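Local coordinates for dinoflagellate luciferase (Lingulodinium polyedrum, PDB 1VPR), which catalyses the pH-regulated oxidation of an open tetrapyrrole luciferin by molecular oxygen, emitting blue light, and is represented here by its third luciferase domain, at residues L61-H65 / Q172-I176; Y154-P160 / L254-Y258; T197-G203 / A223-R227; D214-V218 / K229-S234. The contacts are given in a common frame with arbitrary orientation. Residue numbers count along the deposited sequence, not the author numbering.

Contacts 1, 3 and 4 are largely buried, whereas contact 2 lies at the surface, on the opposite side of the chain's centre from contact 1. Contact 1 joins the N-terminal helical region to a helix of the catalytic part, through aliphatic packing and one histidine-glutamine bond. Contact 3, its centre about 10 Å from that of contact 1, touches it through Gln172 and is loop to loop, built round a buried lysine and two waters. Contact 4 is a strand pairing in the barrel wall; its Ser234 and Trp232 meet Leu254 of contact 2, in which the carboxylate of Glu257 ties two loops together. Contacts 3 and 4 also touch, at Phe225 and Arg230.

Contact 1: L61-H65 / Q172-I176; sequences LLECH and QAAFI
Two short helical segments, 61-65 and 172-176, lie side by side and nearly antiparallel: their axes come within 9.9 Å, with a signed crossing angle of -154°. Backbone torsions are near -60°/-40° in most of both segments, and Leu62 faces Ala173 with their CA atoms 6.0 Å apart. His65, Ile176 and Leu62 bury most of the surface. His65 (chi1 -97°, chi2 -62°) sends its ring across the interface, where its NE2 donates a hydrogen bond to OE1 of Gln172 (2.7 Å, N-H...O 154°). The extended Gln172 chain (chi1 t, chi2 t) brings OE1 to the edge of the ring, and Ala173 N lies over one ring face. Ile176 (chi1 m, chi2 t) points at the other helix, its CD1 4.0 Å from His65 CD2 and 3.9 Å from Leu61 CB. Leu62 (m, t) turns its end inward, with CG 3.6 Å from Ile176 CG2 and CD2 3.8 Å from Ala173 CB. His65 is titratable and might contribute to the domain's low activity at pH 8.0, though geometry alone does not show it. The contact joins helix 57-65 of the N-terminal helical region to helix 172-181, which follows barrel strand 163-169; His65 also packs on Ala223, and Gln172 NE2 is hydrogen-bonded to Thr197 OG1.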
loop_
_atom_site.group_PDB
_atom_site.type_symbol
_atom_site.label_atom_id
_atom_site.label_comp_id
_atom_site.label_asym_id
_atom_site.label_seq_id
_atom_site.Cartn_x
_atom_site.Cartn_y
_atom_site.Cartn_z
ATOM N N LEU A 61 -4.741 -16.020 1.740
ATOM C CA LEU A 61 -4.748 -14.624 1.319
ATOM C C LEU A 61 -6.149 -14.212 0.853
ATOM O O LEU A 61 -6.610 -13.109 1.149
ATOM C CB LEU A 61 -3.730 -14.402 0.191
ATOM C CG LEU A 61 -2.259 -14.586 0.554
ATOM C CD1 LEU A 61 -1.412 -14.155 -0.635
ATOM C CD2 LEU A 61 -1.914 -13.767 1.803
ATOM N N LEU A 62 -6.834 -15.091 0.129
ATOM C CA LEU A 62 -8.174 -14.756 -0.328
ATOM C C LEU A 62 -9.074 -14.454 0.844
ATOM O O LEU A 62 -9.848 -13.493 0.805
ATOM C CB LEU A 62 -8.793 -15.884 -1.149
ATOM C CG LEU A 62 -8.522 -15.859 -2.648
ATOM C CD1 LEU A 62 -9.381 -16.935 -3.310
ATOM C CD2 LEU A 62 -8.885 -14.483 -3.230
ATOM N N GLU A 63 -8.981 -15.257 1.896
ATOM C CA GLU A 63 -9.816 -15.005 3.047
ATOM C C GLU A 63 -9.362 -13.735 3.770
ATOM O O GLU A 63 -10.185 -13.004 4.305
ATOM C CB GLU A 63 -9.786 -16.192 4.000
ATOM C CG GLU A 63 -10.805 -16.097 5.114
ATOM C CD GLU A 63 -10.803 -17.347 5.973
ATOM O OE1 GLU A 63 -10.230 -17.320 7.086
ATOM O OE2 GLU A 63 -11.363 -18.362 5.515
ATOM N N CYS A 64 -8.064 -13.452 3.772
ATOM C CA CYS A 64 -7.600 -12.247 4.449
ATOM C C CYS A 64 -8.039 -10.996 3.720
ATOM O O CYS A 64 -8.091 -9.915 4.315
ATOM C CB CYS A 64 -6.078 -12.243 4.597
ATOM S SG CYS A 64 -5.459 -13.386 5.857
ATOM N N HIS A 65 -8.352 -11.128 2.431
ATOM C CA HIS A 65 -8.794 -9.976 1.651
ATOM C C HIS A 65 -10.142 -9.457 2.155
ATOM O O HIS A 65 -10.434 -8.256 2.077
ATOM C CB HIS A 65 -8.864 -10.342 0.165
ATOM C CG HIS A 65 -7.644 -9.930 -0.589
ATOM N ND1 HIS A 65 -7.263 -8.606 -0.699
ATOM C CD2 HIS A 65 -6.649 -10.659 -1.156
ATOM C CE1 HIS A 65 -6.078 -8.541 -1.288
ATOM N NE2 HIS A 65 -5.685 -9.770 -1.575
ATOM N N GLN A 172 -6.275 -7.416 -5.949
ATOM C CA GLN A 172 -5.460 -8.625 -5.948
ATOM C C GLN A 172 -6.264 -9.906 -5.860
ATOM O O GLN A 172 -5.853 -10.921 -6.417
ATOM C CB GLN A 172 -4.443 -8.609 -4.809
ATOM C CG GLN A 172 -3.496 -9.810 -4.848
ATOM C CD GLN A 172 -2.641 -9.925 -3.612
ATOM O OE1 GLN A 172 -3.120 -9.756 -2.483
ATOM N NE2 GLN A 172 -1.363 -10.225 -3.808
ATOM N N ALA A 173 -7.407 -9.886 -5.181
ATOM C CA ALA A 173 -8.178 -11.118 -5.051
ATOM C C ALA A 173 -8.566 -11.695 -6.419
ATOM O O ALA A 173 -8.538 -12.913 -6.619
ATOM C CB ALA A 173 -9.404 -10.884 -4.181
ATOM N N ALA A 174 -8.888 -10.826 -7.369
ATOM C CA ALA A 174 -9.242 -11.262 -8.712
ATOM C C ALA A 174 -8.074 -12.028 -9.340
ATOM O O ALA A 174 -8.295 -13.051 -10.008
ATOM C CB ALA A 174 -9.620 -10.051 -9.577
ATOM N N PHE A 175 -6.841 -11.557 -9.116
ATOM C CA PHE A 175 -5.662 -12.234 -9.665
ATOM C C PHE A 175 -5.410 -13.563 -8.965
ATOM O O PHE A 175 -5.030 -14.543 -9.604
ATOM C CB PHE A 175 -4.424 -11.344 -9.556
ATOM C CG PHE A 175 -4.424 -10.215 -10.524
ATOM C CD1 PHE A 175 -3.958 -10.402 -11.823
ATOM C CD2 PHE A 175 -4.977 -8.986 -10.174
ATOM C CE1 PHE A 175 -4.050 -9.383 -12.764
ATOM C CE2 PHE A 175 -5.076 -7.958 -11.096
ATOM C CZ PHE A 175 -4.615 -8.152 -12.399
ATOM N N ILE A 176 -5.637 -13.597 -7.654
ATOM C CA ILE A 176 -5.463 -14.818 -6.887
ATOM C C ILE A 176 -6.485 -15.865 -7.337
ATOM O O ILE A 176 -6.132 -17.027 -7.530
ATOM C CB ILE A 176 -5.633 -14.566 -5.374
ATOM C CG1 ILE A 176 -4.537 -13.621 -4.887
ATOM C CG2 ILE A 176 -5.537 -15.894 -4.609
ATOM C CD1 ILE A 176 -4.623 -13.280 -3.410
#

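Contact 2: Y154-P160 / L254-Y258; sequences YVPKTNP and LPEEY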
loop_
_atom_site.group_PDB
_atom_site.type_symbol
_atom_site.label_atom_id
_atom_site.label_comp_id
_atom_site.label_asym_id
_atom_site.label_seq_id
_atom_site.Cartn_x
_atom_site.Cartn_y
_atom_site.Cartn_z
ATOM N N TYR A 154 2.860 22.026 -0.381
ATOM C CA TYR A 154 1.435 22.233 -0.585
ATOM C C TYR A 154 0.640 21.493 0.492
ATOM O O TYR A 154 0.964 20.362 0.845
ATOM C CB TYR A 154 1.004 21.706 -1.957
ATOM C CG TYR A 154 -0.442 21.972 -2.232
ATOM C CD1 TYR A 154 -0.884 23.256 -2.519
ATOM C CD2 TYR A 154 -1.393 20.962 -2.137
ATOM C CE1 TYR A 154 -2.238 23.528 -2.692
ATOM C CE2 TYR A 154 -2.748 21.227 -2.318
ATOM C CZ TYR A 154 -3.163 22.509 -2.588
ATOM O OH TYR A 154 -4.501 22.780 -2.725
ATOM N N VAL A 155 -0.399 22.134 1.011
ATOM C CA VAL A 155 -1.223 21.491 2.024
ATOM C C VAL A 155 -2.647 21.428 1.499
ATOM O O VAL A 155 -3.307 22.457 1.356
ATOM C CB VAL A 155 -1.207 22.278 3.361
ATOM C CG1 VAL A 155 -2.006 21.509 4.413
ATOM C CG2 VAL A 155 0.245 22.523 3.825
ATOM N N PRO A 156 -3.144 20.216 1.183
ATOM C CA PRO A 156 -4.510 20.116 0.677
ATOM C C PRO A 156 -5.470 20.837 1.595
ATOM O O PRO A 156 -5.334 20.768 2.824
ATOM C CB PRO A 156 -4.741 18.609 0.621
ATOM C CG PRO A 156 -3.361 18.118 0.169
ATOM C CD PRO A 156 -2.468 18.904 1.130
ATOM N N LYS A 157 -6.435 21.530 1.007
ATOM C CA LYS A 157 -7.382 22.295 1.805
ATOM C C LYS A 157 -8.699 21.595 2.117
ATOM O O LYS A 157 -9.322 21.860 3.160
ATOM C CB LYS A 157 -7.704 23.631 1.107
ATOM C CG LYS A 157 -6.497 24.467 0.693
ATOM C CD LYS A 157 -5.577 24.755 1.863
ATOM C CE LYS A 157 -4.410 25.655 1.445
ATOM N NZ LYS A 157 -3.709 25.156 0.211
ATOM N N THR A 158 -9.145 20.710 1.237
ATOM C CA THR A 158 -10.416 20.051 1.476
ATOM C C THR A 158 -10.379 18.594 1.941
ATOM O O THR A 158 -11.435 17.981 2.066
ATOM C CB THR A 158 -11.311 20.129 0.213
ATOM O OG1 THR A 158 -10.736 19.343 -0.836
ATOM C CG2 THR A 158 -11.427 21.582 -0.269
ATOM N N ASN A 159 -9.188 18.043 2.195
ATOM C CA ASN A 159 -9.055 16.645 2.630
ATOM C C ASN A 159 -9.939 15.705 1.810
ATOM O O ASN A 159 -10.738 14.933 2.358
ATOM C CB ASN A 159 -9.425 16.539 4.106
ATOM C CG ASN A 159 -8.587 17.435 4.968
ATOM O OD1 ASN A 159 -7.372 17.537 4.782
ATOM N ND2 ASN A 159 -9.219 18.087 5.927
ATOM N N PRO A 160 -9.779 15.725 0.481
ATOM C CA PRO A 160 -10.562 14.898 -0.427
ATOM C C PRO A 160 -10.383 13.385 -0.342
ATOM O O PRO A 160 -11.242 12.644 -0.808
ATOM C CB PRO A 160 -10.182 15.460 -1.801
ATOM C CG PRO A 160 -8.752 15.827 -1.603
ATOM C CD PRO A 160 -8.776 16.513 -0.260
ATOM N N LEU A 254 2.107 15.268 -1.433
ATOM C CA LEU A 254 0.764 15.777 -1.729
ATOM C C LEU A 254 0.987 17.207 -2.262
ATOM O O LEU A 254 0.758 18.191 -1.574
ATOM C CB LEU A 254 -0.074 15.793 -0.436
ATOM C CG LEU A 254 -0.733 14.494 0.078
ATOM C CD1 LEU A 254 0.210 13.307 -0.007
ATOM C CD2 LEU A 254 -1.178 14.711 1.514
ATOM N N PRO A 255 1.400 17.322 -3.530
ATOM C CA PRO A 255 1.688 18.598 -4.188
ATOM C C PRO A 255 0.498 19.340 -4.756
ATOM O O PRO A 255 0.628 20.504 -5.157
ATOM C CB PRO A 255 2.620 18.160 -5.301
ATOM C CG PRO A 255 1.860 16.912 -5.794
ATOM C CD PRO A 255 1.537 16.208 -4.491
ATOM N N GLU A 256 -0.650 18.673 -4.792
ATOM C CA GLU A 256 -1.846 19.236 -5.406
ATOM C C GLU A 256 -3.042 18.925 -4.555
ATOM O O GLU A 256 -2.957 18.098 -3.659
ATOM C CB GLU A 256 -2.056 18.592 -6.763
ATOM C CG GLU A 256 -0.971 18.867 -7.759
ATOM C CD GLU A 256 -1.031 17.907 -8.935
ATOM O OE1 GLU A 256 -2.133 17.428 -9.272
ATOM O OE2 GLU A 256 0.031 17.636 -9.527
ATOM N N GLU A 257 -4.180 19.542 -4.856
ATOM C CA GLU A 257 -5.341 19.275 -4.031
ATOM C C GLU A 257 -5.912 17.870 -4.179
ATOM O O GLU A 257 -6.329 17.264 -3.191
ATOM C CB GLU A 257 -6.451 20.283 -4.315
ATOM C CG GLU A 257 -7.666 20.092 -3.437
ATOM C CD GLU A 257 -7.445 20.539 -1.999
ATOM O OE1 GLU A 257 -8.311 20.215 -1.157
ATOM O OE2 GLU A 257 -6.421 21.220 -1.709
ATOM N N TYR A 258 -5.923 17.343 -5.399
ATOM C CA TYR A 258 -6.531 16.045 -5.639
ATOM C C TYR A 258 -5.646 14.919 -6.108
ATOM O O TYR A 258 -6.151 13.905 -6.582
ATOM C CB TYR A 258 -7.683 16.204 -6.623
ATOM C CG TYR A 258 -8.741 17.177 -6.148
ATOM C CD1 TYR A 258 -8.764 18.497 -6.611
ATOM C CD2 TYR A 258 -9.698 16.793 -5.209
ATOM C CE1 TYR A 258 -9.722 19.420 -6.144
ATOM C CE2 TYR A 258 -10.663 17.708 -4.738
ATOM C CZ TYR A 258 -10.664 19.019 -5.212
ATOM O OH TYR A 258 -11.604 19.917 -4.752
HETATM O O HOH W 1 -12.800 18.801 -2.355
#
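One carboxylate organises this meeting of two irregular loops. Glu257 (chi1 t) leaves the backbone sideways, and its chi2 p bend brings the carboxylate up to the 154-160 loop, where it accepts four hydrogen bonds, two on each oxygen. Glu257 OE2 receives Tyr154 OH and Lys157 N, both at 2.7 Å; Glu257 OE1 receives Thr158 N and Thr158 OG1, both at 2.6 Å. Backbone amides and hydroxyls therefore satisfy the acid without a basic partner across the interface. Tyr154, in a t rotamer (-177°), passes its ring close by the 254-258 backbone, with CE2 3.2 Å from Glu256 C, so that its hydroxyl arrives at the carboxylate. Thr158 takes the p rotamer, which turns OG1 to Glu257 OE1; the same OG1 accepts a bond from water 1 (2.6 Å), which also lies 2.9 Å from Tyr258 OH and bridges the two side chains. Lys157 curls back (m, m, t, m) so that NZ bonds Val155 O in its own loop at 3.0 Å. Prolines complete the packing: Pro156 CG lies 4.1 Å from Leu254 CB, and Pro160 CB 3.7 Å from Tyr258 CD2. The 254-258 loop links barrel strands 247-253 and 259-266, while 154-160 leads into strand 163-169; Pro156, Pro160 and Leu254 all rest on Gln211 of strand 206-212.

Contact 3: T197-G203 / A223-R227; sequences TDHHQTG and AKFAR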
loop_
_atom_site.group_PDB
_atom_site.type_symbol
_atom_site.label_atom_id
_atom_site.label_comp_id
_atom_site.label_asym_id
_atom_site.label_seq_id
_atom_site.Cartn_x
_atom_site.Cartn_y
_atom_site.Cartn_z
ATOM N N THR A 197 1.981 -9.234 -8.326
ATOM C CA THR A 197 0.845 -8.539 -7.716
ATOM C C THR A 197 1.219 -7.905 -6.377
ATOM O O THR A 197 0.372 -7.301 -5.724
ATOM C CB THR A 197 -0.339 -9.503 -7.469
ATOM O OG1 THR A 197 0.058 -10.521 -6.548
ATOM C CG2 THR A 197 -0.762 -10.157 -8.768
ATOM N N ASP A 198 2.486 -7.975 -5.990
ATOM C CA ASP A 198 2.878 -7.456 -4.678
ATOM C C ASP A 198 2.618 -5.969 -4.499
ATOM O O ASP A 198 2.608 -5.176 -5.458
ATOM C CB ASP A 198 4.357 -7.777 -4.357
ATOM C CG ASP A 198 4.612 -7.990 -2.848
ATOM O OD1 ASP A 198 5.783 -8.209 -2.442
ATOM O OD2 ASP A 198 3.645 -7.953 -2.053
ATOM N N HIS A 199 2.395 -5.620 -3.239
ATOM C CA HIS A 199 2.121 -4.270 -2.806
ATOM C C HIS A 199 1.240 -3.432 -3.717
ATOM O O HIS A 199 0.123 -3.842 -4.016
ATOM C CB HIS A 199 3.431 -3.532 -2.418
ATOM C CG HIS A 199 4.509 -3.558 -3.460
ATOM N ND1 HIS A 199 4.582 -2.630 -4.477
ATOM C CD2 HIS A 199 5.567 -4.388 -3.627
ATOM C CE1 HIS A 199 5.641 -2.888 -5.227
ATOM N NE2 HIS A 199 6.254 -3.951 -4.732
ATOM N N HIS A 200 1.705 -2.275 -4.190
ATOM C CA HIS A 200 0.807 -1.443 -4.984
ATOM C C HIS A 200 0.612 -1.780 -6.439
ATOM O O HIS A 200 0.035 -0.986 -7.170
ATOM C CB HIS A 200 1.180 0.032 -4.817
ATOM C CG HIS A 200 1.066 0.499 -3.403
ATOM N ND1 HIS A 200 -0.080 0.319 -2.658
ATOM C CD2 HIS A 200 1.949 1.126 -2.593
ATOM C CE1 HIS A 200 0.103 0.820 -1.449
ATOM N NE2 HIS A 200 1.327 1.317 -1.384
ATOM N N GLN A 201 1.091 -2.951 -6.857
ATOM C CA GLN A 201 0.887 -3.411 -8.221
ATOM C C GLN A 201 -0.578 -3.813 -8.364
ATOM O O GLN A 201 -1.133 -3.762 -9.467
ATOM C CB GLN A 201 1.821 -4.574 -8.536
ATOM C CG GLN A 201 3.221 -4.071 -8.861
ATOM C CD GLN A 201 4.283 -5.144 -8.826
ATOM O OE1 GLN A 201 5.052 -5.283 -9.765
ATOM N NE2 GLN A 201 4.354 -5.877 -7.734
ATOM N N THR A 202 -1.204 -4.210 -7.254
ATOM C CA THR A 202 -2.633 -4.531 -7.261
ATOM C C THR A 202 -3.202 -3.911 -5.994
ATOM O O THR A 202 -2.453 -3.485 -5.126
ATOM C CB THR A 202 -2.933 -6.059 -7.232
ATOM O OG1 THR A 202 -2.303 -6.661 -6.094
ATOM C CG2 THR A 202 -2.422 -6.713 -8.488
ATOM N N GLY A 203 -4.525 -3.863 -5.868
ATOM C CA GLY A 203 -5.055 -3.271 -4.660
ATOM C C GLY A 203 -5.626 -4.256 -3.655
ATOM O O GLY A 203 -5.828 -5.450 -3.947
ATOM N N ALA A 223 -4.061 -8.449 3.788
ATOM C CA ALA A 223 -3.820 -9.596 2.936
ATOM C C ALA A 223 -2.542 -9.284 2.149
ATOM O O ALA A 223 -1.875 -10.194 1.631
ATOM C CB ALA A 223 -4.972 -9.780 1.980
ATOM N N LYS A 224 -2.196 -7.998 2.073
ATOM C CA LYS A 224 -1.022 -7.550 1.313
ATOM C C LYS A 224 0.077 -6.920 2.177
ATOM O O LYS A 224 1.264 -7.250 2.048
ATOM C CB LYS A 224 -1.475 -6.537 0.241
ATOM C CG LYS A 224 -2.527 -7.082 -0.737
ATOM C CD LYS A 224 -3.130 -6.019 -1.680
ATOM C CE LYS A 224 -2.058 -5.239 -2.450
ATOM N NZ LYS A 224 -1.242 -6.087 -3.377
ATOM N N PHE A 225 -0.323 -6.006 3.053
ATOM C CA PHE A 225 0.601 -5.306 3.932
ATOM C C PHE A 225 0.586 -5.876 5.349
ATOM O O PHE A 225 -0.494 -6.125 5.919
ATOM C CB PHE A 225 0.239 -3.807 3.968
ATOM C CG PHE A 225 0.278 -3.148 2.611
ATOM C CD1 PHE A 225 -0.879 -3.028 1.841
ATOM C CD2 PHE A 225 1.489 -2.725 2.075
ATOM C CE1 PHE A 225 -0.827 -2.501 0.548
ATOM C CE2 PHE A 225 1.559 -2.200 0.784
ATOM C CZ PHE A 225 0.403 -2.086 0.021
ATOM N N ALA A 226 1.775 -6.048 5.927
ATOM C CA ALA A 226 1.876 -6.594 7.277
ATOM C C ALA A 226 1.324 -5.607 8.304
ATOM O O ALA A 226 0.796 -6.022 9.317
ATOM C CB ALA A 226 3.336 -6.961 7.604
ATOM N N ARG A 227 1.406 -4.304 8.034
ATOM C CA ARG A 227 0.874 -3.323 8.984
ATOM C C ARG A 227 -0.522 -2.863 8.533
ATOM O O ARG A 227 -0.707 -2.418 7.405
ATOM C CB ARG A 227 1.864 -2.139 9.137
ATOM C CG ARG A 227 1.343 -0.965 9.969
ATOM C CD ARG A 227 2.439 -0.068 10.536
ATOM N NE ARG A 227 3.668 -0.040 9.750
ATOM C CZ ARG A 227 4.876 0.150 10.286
ATOM N NH1 ARG A 227 4.991 0.324 11.605
ATOM N NH2 ARG A 227 5.973 0.158 9.524
HETATM O O HOH W 2 2.717 -8.894 0.361
HETATM O O HOH W 3 0.335 -8.099 -2.172
#
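A buried loop-to-loop contact near the centre of the chain, this one joins the loop between helix 187-197 and strand 206-212 to the connection between barrel strands 215-219 and 229-233. The side chain of Lys224 points across the gap, and Lys224 NZ donates to His199 O at 2.7 Å. The unusual backbone of His199 (phi 39°, psi -123°) goes with a carbonyl turned to the lysine, while its ring leads away, NE2 hydrogen-bonded to Glu266 OE2. Nearer the backbone, Lys224 CD lies 3.6 Å from Gly203 O. Water 2 donates to Asp198 OD2 and to Lys224 O, both at 2.8 Å; water 3 accepts from Lys224 NZ at 2.8 Å and donates weakly to Asp198 OD2 at 3.3 Å. Phe225 packs obliquely on His200, with ring centroids 5.0 Å apart and planes at 42°. Lys224 NZ and Asp198 OD2 are 5.4 Å apart, so no direct salt bridge forms; Asp198 OD1 is hydrogen-bonded to Ser244 OG, and the buried positive charge is met instead by a backbone carbonyl and by a water whose onward bond to Asp198 is weak.

Contact 4: D214-V218 / K229-S234; sequences DVCTV and KRTWKS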
loop_
_atom_site.group_PDB
_atom_site.type_symbol
_atom_site.label_atom_id
_atom_site.label_comp_id
_atom_site.label_asym_id
_atom_site.label_seq_id
_atom_site.Cartn_x
_atom_site.Cartn_y
_atom_site.Cartn_z
ATOM N N ASP A 214 -1.605 17.736 4.901
ATOM C CA ASP A 214 -0.525 16.927 4.358
ATOM C C ASP A 214 -0.151 15.706 5.211
ATOM O O ASP A 214 0.898 15.076 4.986
ATOM C CB ASP A 214 0.713 17.807 4.139
ATOM C CG ASP A 214 1.156 18.515 5.406
ATOM O OD1 ASP A 214 2.178 19.226 5.381
ATOM O OD2 ASP A 214 0.485 18.367 6.443
ATOM N N VAL A 215 -0.989 15.383 6.197
ATOM C CA VAL A 215 -0.750 14.213 7.064
ATOM C C VAL A 215 -1.945 13.283 6.935
ATOM O O VAL A 215 -3.099 13.718 7.004
ATOM C CB VAL A 215 -0.572 14.629 8.544
ATOM C CG1 VAL A 215 -0.579 13.396 9.454
ATOM C CG2 VAL A 215 0.748 15.382 8.703
ATOM N N CYS A 216 -1.679 12.000 6.705
ATOM C CA CYS A 216 -2.748 11.021 6.570
ATOM C C CYS A 216 -2.474 9.741 7.333
ATOM O O CYS A 216 -1.320 9.361 7.503
ATOM C CB CYS A 216 -2.902 10.573 5.123
ATOM S SG CYS A 216 -3.493 11.771 3.943
ATOM N N THR A 217 -3.536 9.067 7.755
ATOM C CA THR A 217 -3.422 7.739 8.363
ATOM C C THR A 217 -4.192 6.873 7.363
ATOM O O THR A 217 -5.301 7.222 6.948
ATOM C CB THR A 217 -4.079 7.651 9.714
ATOM O OG1 THR A 217 -3.292 8.389 10.655
ATOM C CG2 THR A 217 -4.161 6.172 10.168
ATOM N N VAL A 218 -3.603 5.756 6.948
ATOM C CA VAL A 218 -4.220 4.897 5.956
ATOM C C VAL A 218 -4.341 3.445 6.423
ATOM O O VAL A 218 -3.368 2.845 6.881
ATOM C CB VAL A 218 -3.402 4.920 4.612
ATOM C CG1 VAL A 218 -4.043 4.002 3.564
ATOM C CG2 VAL A 218 -3.314 6.341 4.077
ATOM N N LYS A 229 -2.372 -0.353 9.743
ATOM C CA LYS A 229 -2.492 1.105 9.735
ATOM C C LYS A 229 -1.152 1.819 9.718
ATOM O O LYS A 229 -0.248 1.453 10.492
ATOM C CB LYS A 229 -3.223 1.554 11.003
ATOM C CG LYS A 229 -4.569 0.886 11.215
ATOM C CD LYS A 229 -5.200 1.219 12.575
ATOM C CE LYS A 229 -5.470 2.695 12.710
ATOM N NZ LYS A 229 -6.693 3.066 11.962
ATOM N N ARG A 230 -1.025 2.848 8.880
ATOM C CA ARG A 230 0.215 3.630 8.834
ATOM C C ARG A 230 -0.147 5.108 8.727
ATOM O O ARG A 230 -1.197 5.476 8.194
ATOM C CB ARG A 230 1.120 3.241 7.639
ATOM C CG ARG A 230 0.710 3.817 6.270
ATOM C CD ARG A 230 -0.346 2.976 5.587
ATOM N NE ARG A 230 0.156 1.617 5.349
ATOM C CZ ARG A 230 -0.455 0.510 5.781
ATOM N NH1 ARG A 230 -1.580 0.602 6.470
ATOM N NH2 ARG A 230 0.051 -0.692 5.518
ATOM N N THR A 231 0.707 5.947 9.287
ATOM C CA THR A 231 0.511 7.395 9.227
ATOM C C THR A 231 1.784 7.968 8.608
ATOM O O THR A 231 2.895 7.564 8.966
ATOM C CB THR A 231 0.339 8.014 10.638
ATOM O OG1 THR A 231 -0.885 7.550 11.224
ATOM C CG2 THR A 231 0.273 9.525 10.556
ATOM N N TRP A 232 1.630 8.911 7.687
ATOM C CA TRP A 232 2.797 9.513 7.063
ATOM C C TRP A 232 2.549 10.981 6.753
ATOM O O TRP A 232 1.433 11.477 6.896
ATOM C CB TRP A 232 3.186 8.740 5.776
ATOM C CG TRP A 232 2.053 8.321 4.890
ATOM C CD1 TRP A 232 1.561 7.044 4.732
ATOM C CD2 TRP A 232 1.225 9.167 4.070
ATOM N NE1 TRP A 232 0.483 7.047 3.883
ATOM C CE2 TRP A 232 0.249 8.333 3.463
ATOM C CE3 TRP A 232 1.209 10.542 3.794
ATOM C CZ2 TRP A 232 -0.735 8.832 2.599
ATOM C CZ3 TRP A 232 0.223 11.041 2.931
ATOM C CH2 TRP A 232 -0.733 10.187 2.348
ATOM N N LYS A 233 3.597 11.689 6.351
ATOM C CA LYS A 233 3.451 13.097 6.006
ATOM C C LYS A 233 4.106 13.347 4.644
ATOM O O LYS A 233 5.156 12.761 4.320
ATOM C CB LYS A 233 4.089 13.997 7.083
ATOM C CG LYS A 233 4.037 15.508 6.740
ATOM C CD LYS A 233 4.600 16.375 7.889
ATOM C CE LYS A 233 4.526 17.852 7.521
ATOM N NZ LYS A 233 4.631 18.734 8.713
ATOM N N SER A 234 3.467 14.201 3.852
ATOM C CA SER A 234 3.964 14.569 2.528
ATOM C C SER A 234 5.474 14.809 2.580
ATOM O O SER A 234 5.951 15.589 3.393
ATOM C CB SER A 234 3.249 15.845 2.076
ATOM O OG SER A 234 3.648 16.252 0.785
HETATM O O HOH W 4 1.753 19.272 9.050
#
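Strands 215-218 and 229-233 run antiparallel, their axes 4.6 Å apart at 167°, and form a beta hairpin in the ten-stranded calycin barrel wall. Val215-Lys233 and Thr217-Thr231 are non-hydrogen-bonded pairs; Cys216-Trp232 and Val218-Arg230 are hydrogen-bonded pairs with reciprocal bonds, and Ser234 N adds a bond to Asp214 O (2.9 Å). On the face bearing Val215, Thr217, Thr231 and Lys233, the two threonine hydroxyls share a hydrogen bond, Thr217 OG1 to Thr231 OG1 at 2.6 Å, though Thr231 OG1 is less surely placed. The other face carries the Trp232 ring: Cys216 CB lies over its six-membered ring (CH-pi, 3.8 Å from the centroid), and Cys216 SG is 4.3 Å from the same centroid, an oblique sulfur-aromatic contact. That indole also stacks on Phe238 and meets Trp252. Strand 229-233 ends the run of paired strands, and Arg230 NE forms a salt bridge with Glu240 of strand 237-241, at the other end of the pairing order, spanning a gap like that in fatty-acid-binding proteins. The Arg230 guanidinium, whose NH2 is also hydrogen-bonded to Arg227 O, bends back, so that Val218 O accepts both Arg230 N at 3.1 Å and Arg230 NH1 at 2.9 Å.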